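Local coordinates for nicotinate-nucleotide diphosphorylase (Carboxylating) (Streptococcus pyogenes GA06023, PDB 5HUO), which probably catalyses the conversion of quinolinate and 5-phospho-alpha-D-ribose 1-diphosphate to nicotinate ribonucleotide, carbon dioxide and diphosphate in NAD+ biosynthesis, at residues R157-T163 with I287-G293; M223-E229 with V242-D248; A234-A239 with L261-S266. All coordinates share one frame; numbering follows the deposited sequence.

Contact 1: residues R157-T163 with I287-G293; sequences RIKVFDT and IDYVSSG. With SO4 (sulfate ion), chain I.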
loop_
_atom_site.group_PDB
_atom_site.type_symbol
_atom_site.label_atom_id
_atom_site.label_comp_id
_atom_site.label_asym_id
_atom_site.label_seq_id
_atom_site.Cartn_x
_atom_site.Cartn_y
_atom_site.Cartn_z
ATOM N N ARG A 157 3.673 42.536 -14.286
ATOM C CA ARG A 157 2.438 42.335 -15.033
ATOM C C ARG A 157 2.407 41.004 -15.738
ATOM O O ARG A 157 1.369 40.544 -16.110
ATOM C CB ARG A 157 2.236 43.430 -16.066
ATOM C CG ARG A 157 1.960 44.816 -15.494
ATOM C CD ARG A 157 2.200 45.891 -16.554
ATOM N NE ARG A 157 3.587 45.894 -17.040
ATOM C CZ ARG A 157 4.097 46.763 -17.905
ATOM N NH1 ARG A 157 3.324 47.702 -18.442
ATOM N NH2 ARG A 157 5.379 46.678 -18.244
ATOM N N ILE A 158 3.564 40.392 -15.916
ATOM C CA ILE A 158 3.692 39.046 -16.524
ATOM C C ILE A 158 4.152 38.016 -15.498
ATOM O O ILE A 158 5.192 38.150 -14.872
ATOM C CB ILE A 158 4.690 39.015 -17.679
ATOM C CG1 ILE A 158 4.298 40.063 -18.734
ATOM C CG2 ILE A 158 4.755 37.613 -18.267
ATOM C CD1 ILE A 158 5.289 40.240 -19.863
ATOM N N LYS A 159 3.345 36.990 -15.345
ATOM C CA LYS A 159 3.575 35.935 -14.376
ATOM C C LYS A 159 4.409 34.818 -14.959
ATOM O O LYS A 159 4.381 34.542 -16.165
ATOM C CB LYS A 159 2.252 35.381 -13.862
ATOM C CG LYS A 159 1.520 36.341 -12.981
ATOM C CD LYS A 159 0.096 35.880 -12.697
ATOM C CE LYS A 159 -0.561 36.751 -11.632
ATOM N NZ LYS A 159 -0.761 38.162 -12.070
ATOM N N VAL A 160 5.098 34.143 -14.066
ATOM C CA VAL A 160 5.916 33.004 -14.449
ATOM C C VAL A 160 5.298 31.682 -13.969
ATOM O O VAL A 160 5.142 31.460 -12.785
ATOM C CB VAL A 160 7.326 33.127 -13.904
ATOM C CG1 VAL A 160 8.118 31.857 -14.223
ATOM C CG2 VAL A 160 8.005 34.335 -14.474
ATOM N N PHE A 161 4.962 30.812 -14.922
ATOM C CA PHE A 161 4.221 29.549 -14.659
ATOM C C PHE A 161 5.082 28.332 -14.905
ATOM O O PHE A 161 6.030 28.357 -15.688
ATOM C CB PHE A 161 3.020 29.420 -15.546
ATOM C CG PHE A 161 1.792 30.067 -15.001
ATOM C CD1 PHE A 161 1.731 31.419 -14.833
ATOM C CD2 PHE A 161 0.670 29.325 -14.711
ATOM C CE1 PHE A 161 0.581 32.037 -14.360
ATOM C CE2 PHE A 161 -0.494 29.929 -14.250
ATOM C CZ PHE A 161 -0.541 31.294 -14.062
ATOM N N ASP A 162 4.783 27.285 -14.169
ATOM C CA ASP A 162 5.451 26.012 -14.337
ATOM C C ASP A 162 4.683 25.123 -15.303
ATOM O O ASP A 162 3.787 25.570 -16.009
ATOM C CB ASP A 162 5.657 25.334 -12.989
ATOM C CG ASP A 162 4.387 25.152 -12.221
ATOM O OD1 ASP A 162 3.306 25.031 -12.819
ATOM O OD2 ASP A 162 4.461 25.158 -10.970
ATOM N N THR A 163 5.027 23.849 -15.324
ATOM C CA THR A 163 4.503 22.884 -16.327
ATOM C C THR A 163 4.314 21.496 -15.693
ATOM O O THR A 163 4.429 21.335 -14.474
ATOM C CB THR A 163 5.509 22.726 -17.499
ATOM O OG1 THR A 163 6.745 22.182 -17.012
ATOM C CG2 THR A 163 5.791 24.040 -18.163
ATOM N N ILE A 287 0.944 40.313 -22.479
ATOM C CA ILE A 287 0.563 38.917 -22.335
ATOM C C ILE A 287 0.361 38.722 -20.877
ATOM O O ILE A 287 0.876 39.484 -20.065
ATOM C CB ILE A 287 1.623 37.944 -22.867
ATOM C CG1 ILE A 287 2.925 38.050 -22.075
ATOM C CG2 ILE A 287 1.897 38.237 -24.321
ATOM C CD1 ILE A 287 3.928 36.985 -22.451
ATOM N N ASP A 288 -0.357 37.670 -20.548
ATOM C CA ASP A 288 -0.673 37.380 -19.141
ATOM C C ASP A 288 0.419 36.600 -18.405
ATOM O O ASP A 288 0.713 36.892 -17.248
ATOM C CB ASP A 288 -1.995 36.671 -19.042
ATOM C CG ASP A 288 -3.130 37.512 -19.633
ATOM O OD1 ASP A 288 -3.569 38.465 -18.943
ATOM O OD2 ASP A 288 -3.577 37.193 -20.758
ATOM N N TYR A 289 0.996 35.607 -19.070
ATOM C CA TYR A 289 2.112 34.855 -18.466
ATOM C C TYR A 289 3.022 34.106 -19.455
ATOM O O TYR A 289 2.740 34.031 -20.641
ATOM C CB TYR A 289 1.594 33.884 -17.446
ATOM C CG TYR A 289 0.743 32.741 -17.973
ATOM C CD1 TYR A 289 -0.598 32.923 -18.261
ATOM C CD2 TYR A 289 1.244 31.468 -18.048
ATOM C CE1 TYR A 289 -1.396 31.854 -18.628
ATOM C CE2 TYR A 289 0.457 30.392 -18.425
ATOM C CZ TYR A 289 -0.873 30.589 -18.725
ATOM O OH TYR A 289 -1.657 29.516 -19.130
ATOM N N VAL A 290 4.145 33.634 -18.933
ATOM C CA VAL A 290 5.007 32.705 -19.625
ATOM C C VAL A 290 5.209 31.461 -18.792
ATOM O O VAL A 290 5.047 31.473 -17.558
ATOM C CB VAL A 290 6.392 33.280 -19.880
ATOM C CG1 VAL A 290 6.267 34.525 -20.720
ATOM C CG2 VAL A 290 7.151 33.561 -18.592
ATOM N N SER A 291 5.581 30.380 -19.454
ATOM C CA SER A 291 5.817 29.078 -18.744
ATOM C C SER A 291 7.156 28.483 -19.117
ATOM O O SER A 291 7.598 28.586 -20.278
ATOM C CB SER A 291 4.669 28.060 -18.996
ATOM O OG SER A 291 4.636 27.642 -20.371
ATOM N N SER A 292 7.741 27.797 -18.159
ATOM C CA SER A 292 9.027 27.157 -18.339
ATOM C C SER A 292 9.100 25.761 -17.667
ATOM O O SER A 292 8.945 25.596 -16.475
ATOM C CB SER A 292 10.129 28.041 -17.771
ATOM O OG SER A 292 11.414 27.472 -18.022
ATOM N N GLY A 293 9.453 24.773 -18.455
ATOM C CA GLY A 293 9.767 23.433 -17.923
ATOM C C GLY A 293 11.045 23.343 -17.108
ATOM O O GLY A 293 11.166 22.496 -16.239
HETATM S S SO4 I . 10.609 23.764 -21.751
HETATM O O1 SO4 I . 11.447 24.837 -22.302
HETATM O O2 SO4 I . 9.598 24.381 -20.893
HETATM O O3 SO4 I . 9.838 23.170 -22.828
HETATM O O4 SO4 I . 11.383 22.713 -21.051
HETATM O O HOH W 1 8.027 23.474 -15.074
#
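Lys-159 to Phe-161 and Tyr-289 to Ser-291 run as parallel strands, their axes 27° apart, stitched by four backbone hydrogen bonds. This ladder joins the first and last strands in chain order, neighbours at one edge of the parallel sheet in the open alpha/beta barrel of quinolinate phosphoribosyltransferases. Lys-159 N donates to Asp-288 O, Val-290 N to Lys-159 O, Phe-161 N to Val-290 O, and Ser-292 N to Phe-161 O. On the face bearing Lys-159, the rings of Phe-161 and Tyr-289 form an oblique aromatic pair, with centroids 4.0 Å apart and planes inclined by 32°. Tyr-289 CD2 sits over one Phe-161 face, offset toward the rim; Tyr-289 CG, placed between its backbone N and carbonyl carbon (chi1 66°), carries the ring there. Phe-220 of the second subunit meets the same tyrosine ring, so the aromatic packing reaches into the subunit interface. The other face is aliphatic: Val-160 CG2 lies 4.3 Å from Val-290 CG2, and helix 122-153 covers Val-160. Nearby, Ile-158 CD1 meets Ile-287 CG1 at 3.9 Å. At the C-terminal ends, Gly-293 N faces a sulfate oxygen at a doubtfully short separation; His-297 and Lys-165 also bind this ion, probably from the crystallisation liquor. Between the two chain ends, a water donates to Ser-292 O at 2.7 Å and also hydrogen-bonds Thr-163 OG1, which in turn is bonded to Lys-165 N.

Contact 2: residues M223-E229 with V242-D248; sequences MVEVEVE and VDIIMLD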
loop_
_atom_site.group_PDB
_atom_site.type_symbol
_atom_site.label_atom_id
_atom_site.label_comp_id
_atom_site.label_asym_id
_atom_site.label_seq_id
_atom_site.Cartn_x
_atom_site.Cartn_y
_atom_site.Cartn_z
ATOM N N MET A 223 -11.307 24.749 -17.510
ATOM C CA MET A 223 -10.680 25.738 -18.393
ATOM C C MET A 223 -10.133 25.057 -19.615
ATOM O O MET A 223 -9.774 23.873 -19.592
ATOM C CB MET A 223 -9.526 26.445 -17.742
ATOM C CG MET A 223 -9.974 27.360 -16.609
ATOM S SD MET A 223 -11.092 28.737 -17.084
ATOM C CE MET A 223 -10.907 29.898 -15.679
ATOM N N VAL A 224 -10.157 25.772 -20.729
ATOM C CA VAL A 224 -9.689 25.233 -21.996
ATOM C C VAL A 224 -8.642 26.144 -22.521
ATOM O O VAL A 224 -8.840 27.368 -22.650
ATOM C CB VAL A 224 -10.811 25.096 -23.037
ATOM C CG1 VAL A 224 -10.255 24.737 -24.410
ATOM C CG2 VAL A 224 -11.777 24.008 -22.632
ATOM N N GLU A 225 -7.546 25.517 -22.888
ATOM C CA GLU A 225 -6.398 26.199 -23.483
ATOM C C GLU A 225 -6.054 25.549 -24.822
ATOM O O GLU A 225 -6.271 24.372 -25.016
ATOM C CB GLU A 225 -5.181 26.150 -22.542
ATOM C CG GLU A 225 -3.957 26.869 -23.066
ATOM C CD GLU A 225 -2.833 27.045 -22.042
ATOM O OE1 GLU A 225 -3.005 26.728 -20.868
ATOM O OE2 GLU A 225 -1.752 27.521 -22.424
ATOM N N VAL A 226 -5.517 26.359 -25.735
ATOM C CA VAL A 226 -5.054 25.869 -27.038
ATOM C C VAL A 226 -3.666 26.357 -27.336
ATOM O O VAL A 226 -3.414 27.559 -27.243
ATOM C CB VAL A 226 -5.901 26.401 -28.194
ATOM C CG1 VAL A 226 -5.322 25.924 -29.508
ATOM C CG2 VAL A 226 -7.311 25.932 -28.085
ATOM N N GLU A 227 -2.813 25.431 -27.767
ATOM C CA GLU A 227 -1.473 25.766 -28.298
ATOM C C GLU A 227 -1.541 26.086 -29.768
ATOM O O GLU A 227 -2.036 25.305 -30.546
ATOM C CB GLU A 227 -0.465 24.630 -28.135
ATOM C CG GLU A 227 -0.269 24.101 -26.710
ATOM C CD GLU A 227 0.784 22.991 -26.625
ATOM O OE1 GLU A 227 1.220 22.480 -27.715
ATOM O OE2 GLU A 227 1.167 22.651 -25.465
ATOM N N VAL A 228 -1.030 27.246 -30.116
ATOM C CA VAL A 228 -1.152 27.806 -31.450
ATOM C C VAL A 228 0.206 28.244 -31.977
ATOM O O VAL A 228 0.964 28.926 -31.293
ATOM C CB VAL A 228 -2.128 28.988 -31.408
ATOM C CG1 VAL A 228 -2.232 29.686 -32.732
ATOM C CG2 VAL A 228 -3.495 28.483 -30.994
ATOM N N GLU A 229 0.525 27.841 -33.201
ATOM C CA GLU A 229 1.823 28.216 -33.852
ATOM C C GLU A 229 1.696 29.318 -34.903
ATOM O O GLU A 229 2.687 29.833 -35.365
ATOM C CB GLU A 229 2.495 26.997 -34.494
ATOM C CG GLU A 229 2.827 25.899 -33.486
ATOM C CD GLU A 229 3.678 24.779 -34.052
ATOM O OE1 GLU A 229 4.437 25.031 -35.007
ATOM O OE2 GLU A 229 3.604 23.642 -33.532
ATOM N N VAL A 242 -12.057 30.651 -26.255
ATOM C CA VAL A 242 -11.215 29.857 -25.312
ATOM C C VAL A 242 -10.721 30.718 -24.186
ATOM O O VAL A 242 -10.761 31.955 -24.273
ATOM C CB VAL A 242 -9.985 29.182 -25.909
ATOM C CG1 VAL A 242 -10.440 28.092 -26.826
ATOM C CG2 VAL A 242 -9.070 30.191 -26.571
ATOM N N ASP A 243 -10.284 30.041 -23.126
ATOM C CA ASP A 243 -9.873 30.721 -21.905
ATOM C C ASP A 243 -8.459 31.228 -22.003
ATOM O O ASP A 243 -8.139 32.328 -21.540
ATOM C CB ASP A 243 -10.051 29.785 -20.750
ATOM C CG ASP A 243 -11.497 29.391 -20.566
ATOM O OD1 ASP A 243 -12.349 30.310 -20.403
ATOM O OD2 ASP A 243 -11.796 28.180 -20.525
ATOM N N ILE A 244 -7.623 30.417 -22.622
ATOM C CA ILE A 244 -6.195 30.699 -22.715
ATOM C C ILE A 244 -5.632 30.259 -24.042
ATOM O O ILE A 244 -5.901 29.166 -24.502
ATOM C CB ILE A 244 -5.389 29.958 -21.651
ATOM C CG1 ILE A 244 -5.978 30.243 -20.275
ATOM C CG2 ILE A 244 -3.908 30.381 -21.741
ATOM C CD1 ILE A 244 -5.311 29.497 -19.132
ATOM N N ILE A 245 -4.865 31.148 -24.651
ATOM C CA ILE A 245 -4.170 30.849 -25.913
ATOM C C ILE A 245 -2.684 30.807 -25.658
ATOM O O ILE A 245 -2.143 31.735 -25.045
ATOM C CB ILE A 245 -4.467 31.889 -26.993
ATOM C CG1 ILE A 245 -5.956 31.873 -27.316
ATOM C CG2 ILE A 245 -3.643 31.603 -28.247
ATOM C CD1 ILE A 245 -6.389 32.923 -28.317
ATOM N N MET A 246 -2.057 29.702 -26.042
ATOM C CA MET A 246 -0.604 29.536 -25.882
ATOM C C MET A 246 0.093 29.836 -27.182
ATOM O O MET A 246 -0.149 29.177 -28.162
ATOM C CB MET A 246 -0.215 28.128 -25.489
ATOM C CG MET A 246 1.298 27.979 -25.352
ATOM S SD MET A 246 1.917 26.290 -25.166
ATOM C CE MET A 246 1.641 25.987 -23.435
ATOM N N LEU A 247 0.943 30.852 -27.174
ATOM C CA LEU A 247 1.749 31.235 -28.363
ATOM C C LEU A 247 3.049 30.489 -28.281
ATOM O O LEU A 247 3.884 30.754 -27.451
ATOM C CB LEU A 247 1.997 32.746 -28.451
ATOM C CG LEU A 247 0.747 33.638 -28.359
ATOM C CD1 LEU A 247 1.088 35.121 -28.353
ATOM C CD2 LEU A 247 -0.240 33.337 -29.476
ATOM N N ASP A 248 3.182 29.521 -29.149
ATOM C CA ASP A 248 4.282 28.555 -29.063
ATOM C C ASP A 248 5.503 28.994 -29.884
ATOM O O ASP A 248 5.420 29.127 -31.099
ATOM C CB ASP A 248 3.793 27.180 -29.528
ATOM C CG ASP A 248 4.750 26.059 -29.178
ATOM O OD1 ASP A 248 5.852 26.293 -28.609
ATOM O OD2 ASP A 248 4.355 24.916 -29.493
#
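Val-224 O is gripped by two backbone donors, Asp-243 N at 3.1 Å and Ile-244 N at 3.3 Å, where the two parallel strands of a beta-alpha-beta crossover begin to pair. With the oxygen shared, both bonds are bent. Asp-243 also reaches back with its carboxylate: OD2 accepts from Val-224 N at 2.9 Å through the anti lone pair, and Arg-215 forms a salt bridge with that same oxygen. Backbone and side chain of Asp-243 thus clasp the N and O of a single residue. Met-223 SD lies 3.6 Å from Asp-243 CG, its side chain crossing the aspartate at about a right angle. Farther along, the ladder continues from Val-226 N to Ile-244 O, Met-246 N to Val-226 O, Val-228 N to Met-246 O and Asp-248 N to Val-228 O, with the strand axes 21° apart. On the face of Glu-225 and Glu-227, the Glu-225 chain leaves with CG anti to the backbone N (chi1 -178°) and stays extended, so that its CD comes 3.5 Å from Ile-244 CG2. Its OE2 then approaches Met-246 CB at 3.5 Å, and the like-charged Glu-269 OE2 also lies close to this oxygen. Glu-227 and Met-246 lie side by side and point the same way, with Glu-227 CG 3.5 Å from Met-246 SD; the Glu-227 carboxylate is held by a salt bridge to Lys-197. The other face is aliphatic, Val-242 CG1 fitting against Val-226 CG2 at 4.0 Å. There helix 231-240 packs on Val-228 and Ile-245, and helix 207-217 on Val-226 and Val-242, while strands 194-196 and 267-271 flank the pair within the parallel sheet.

Contact 3: residues A234-A239 with L261-S266; sequences AEEAAA and LIAGRS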
loop_
_atom_site.group_PDB
_atom_site.type_symbol
_atom_site.label_atom_id
_atom_site.label_comp_id
_atom_site.label_asym_id
_atom_site.label_seq_id
_atom_site.Cartn_x
_atom_site.Cartn_y
_atom_site.Cartn_z
ATOM N N ALA A 234 -4.448 31.644 -33.907
ATOM C CA ALA A 234 -4.682 32.530 -32.751
ATOM C C ALA A 234 -6.001 33.289 -32.878
ATOM O O ALA A 234 -6.759 33.418 -31.931
ATOM C CB ALA A 234 -3.547 33.509 -32.594
ATOM N N GLU A 235 -6.278 33.748 -34.086
ATOM C CA GLU A 235 -7.551 34.425 -34.393
ATOM C C GLU A 235 -8.728 33.473 -34.203
ATOM O O GLU A 235 -9.668 33.758 -33.468
ATOM C CB GLU A 235 -7.569 34.977 -35.842
ATOM C CG GLU A 235 -8.941 35.396 -36.378
ATOM C CD GLU A 235 -9.695 36.277 -35.390
ATOM O OE1 GLU A 235 -9.182 36.607 -34.304
ATOM O OE2 GLU A 235 -10.859 36.566 -35.616
ATOM N N GLU A 236 -8.641 32.350 -34.905
ATOM C CA GLU A 236 -9.666 31.298 -34.880
ATOM C C GLU A 236 -10.063 30.991 -33.426
ATOM O O GLU A 236 -11.244 31.043 -33.045
ATOM C CB GLU A 236 -9.126 30.039 -35.590
ATOM C CG GLU A 236 -10.167 29.151 -36.253
ATOM C CD GLU A 236 -9.557 27.930 -36.949
ATOM O OE1 GLU A 236 -8.370 27.973 -37.360
ATOM O OE2 GLU A 236 -10.266 26.914 -37.092
ATOM N N ALA A 237 -9.032 30.730 -32.628
ATOM C CA ALA A 237 -9.153 30.390 -31.204
ATOM C C ALA A 237 -9.783 31.496 -30.388
ATOM O O ALA A 237 -10.680 31.234 -29.619
ATOM C CB ALA A 237 -7.804 30.064 -30.632
ATOM N N ALA A 238 -9.322 32.727 -30.543
ATOM C CA ALA A 238 -9.928 33.876 -29.803
ATOM C C ALA A 238 -11.413 34.037 -30.117
ATOM O O ALA A 238 -12.241 34.269 -29.231
ATOM C CB ALA A 238 -9.215 35.175 -30.109
ATOM N N ALA A 239 -11.736 33.893 -31.397
ATOM C CA ALA A 239 -13.140 33.934 -31.885
ATOM C C ALA A 239 -14.007 32.849 -31.245
ATOM O O ALA A 239 -15.143 33.090 -30.866
ATOM C CB ALA A 239 -13.187 33.787 -33.398
ATOM N N LEU A 261 -4.500 41.468 -32.293
ATOM C CA LEU A 261 -5.492 40.658 -32.940
ATOM C C LEU A 261 -6.491 40.001 -31.983
ATOM O O LEU A 261 -7.667 39.970 -32.246
ATOM C CB LEU A 261 -4.765 39.592 -33.709
ATOM C CG LEU A 261 -5.575 38.570 -34.472
ATOM C CD1 LEU A 261 -6.368 39.270 -35.567
ATOM C CD2 LEU A 261 -4.631 37.545 -35.061
ATOM N N ILE A 262 -6.000 39.455 -30.889
ATOM C CA ILE A 262 -6.849 38.800 -29.892
ATOM C C ILE A 262 -7.700 39.769 -29.091
ATOM O O ILE A 262 -8.796 39.444 -28.708
ATOM C CB ILE A 262 -5.992 37.975 -28.920
ATOM C CG1 ILE A 262 -5.432 36.737 -29.653
ATOM C CG2 ILE A 262 -6.800 37.552 -27.688
ATOM C CD1 ILE A 262 -4.332 35.998 -28.907
ATOM N N ALA A 263 -7.150 40.933 -28.789
ATOM C CA ALA A 263 -7.923 42.034 -28.150
ATOM C C ALA A 263 -8.584 41.644 -26.830
ATOM O O ALA A 263 -9.721 42.012 -26.546
ATOM C CB ALA A 263 -8.977 42.568 -29.110
ATOM N N GLY A 264 -7.868 40.866 -26.034
ATOM C CA GLY A 264 -8.326 40.511 -24.672
ATOM C C GLY A 264 -9.471 39.521 -24.621
ATOM O O GLY A 264 -10.085 39.337 -23.587
ATOM N N ARG A 265 -9.734 38.861 -25.739
ATOM C CA ARG A 265 -10.793 37.842 -25.794
ATOM C C ARG A 265 -10.407 36.533 -25.099
ATOM O O ARG A 265 -11.269 35.742 -24.693
ATOM C CB ARG A 265 -11.223 37.584 -27.245
ATOM C CG ARG A 265 -12.215 38.644 -27.737
ATOM C CD ARG A 265 -11.764 39.247 -29.047
ATOM N NE ARG A 265 -12.065 38.420 -30.202
ATOM C CZ ARG A 265 -11.376 38.427 -31.343
ATOM N NH1 ARG A 265 -10.328 39.208 -31.525
ATOM N NH2 ARG A 265 -11.731 37.615 -32.325
ATOM N N SER A 266 -9.107 36.341 -24.963
ATOM C CA SER A 266 -8.533 35.259 -24.166
ATOM C C SER A 266 -7.299 35.709 -23.414
ATOM O O SER A 266 -6.693 36.724 -23.734
ATOM C CB SER A 266 -8.137 34.088 -25.062
ATOM O OG SER A 266 -9.203 33.804 -25.916
#
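Two bent chains bring Glu-235 and Arg-265 together: Glu-235 folds at chi2 (48°), and Arg-265 turns at chi2 and again at chi3 (80°), which lays its guanidinium over Ala-238 of helix 231-240. The resulting salt bridge is loose. Arg-265 NH2 gives a weak hydrogen bond to Glu-235 OE1 at 3.4 Å, while Glu-235 OE2 lies at the guanidinium edge, in its plane, 3.6 Å from NH2. The carboxylate and guanidinium planes stand 56° apart, so this is not the flat, two-pronged pairing of a coplanar bidentate bridge. Beneath the charged group is the methyl of Ala-238, whose CB sits over the centre of one guanidinium face, 4.1 Å from Arg-265 CZ. The same methyl also meets Ile-262 CG1 at 4.1 Å, and thus lies against both the arginine and the end of helix 252-262. One turn earlier on helix 231-240, Glu-235 CB is touched by Leu-261 CD2 at 4.0 Å.

The backbone turn places Arg-265 toward the neighbouring helix. A type I' turn runs from Ile-262 to Arg-265, with positive phi at Ala-263 and Gly-264, and reverses the chain immediately after the helix. Arg-265 N hydrogen-bonds Ile-262 O at 3.2 Å across the turn, and Arg-265 NH1, its other terminal nitrogen, adds a weak bond to that carbonyl oxygen. Ser-266 OG approaches Ala-238 CA at 4.0 Å, although its polar partner is Val-242 O. This is packing between adjacent outer helices of the barrel: helix 231-240 meets the end of helix 252-262, and Ile-245 of strand 244-248 lies against Ala-238, Ile-262 and Ser-266.

In the fold
Following the chain from the N terminus, strand 159-161 comes first and pairs with strand 289-291: contact 1 closes a long loop of 123 residues in which the other two contacts are nested. Within it, contact 2 closes the short crossover from strand 224-228 through helix 231-240 to strand 244-248. Contact 3 starts on that helix and ends past helix 252-262, so its segments alternate with those of contact 2 and the two loops cross. Contacts 1 and 2 belong to one parallel sheet and touch where Tyr-289 OH packs on Ile-244 CG2. Contact 3 lies on the outer helical layer, joined to contact 2 where Val-228 and Ile-245 pack on Ala-234.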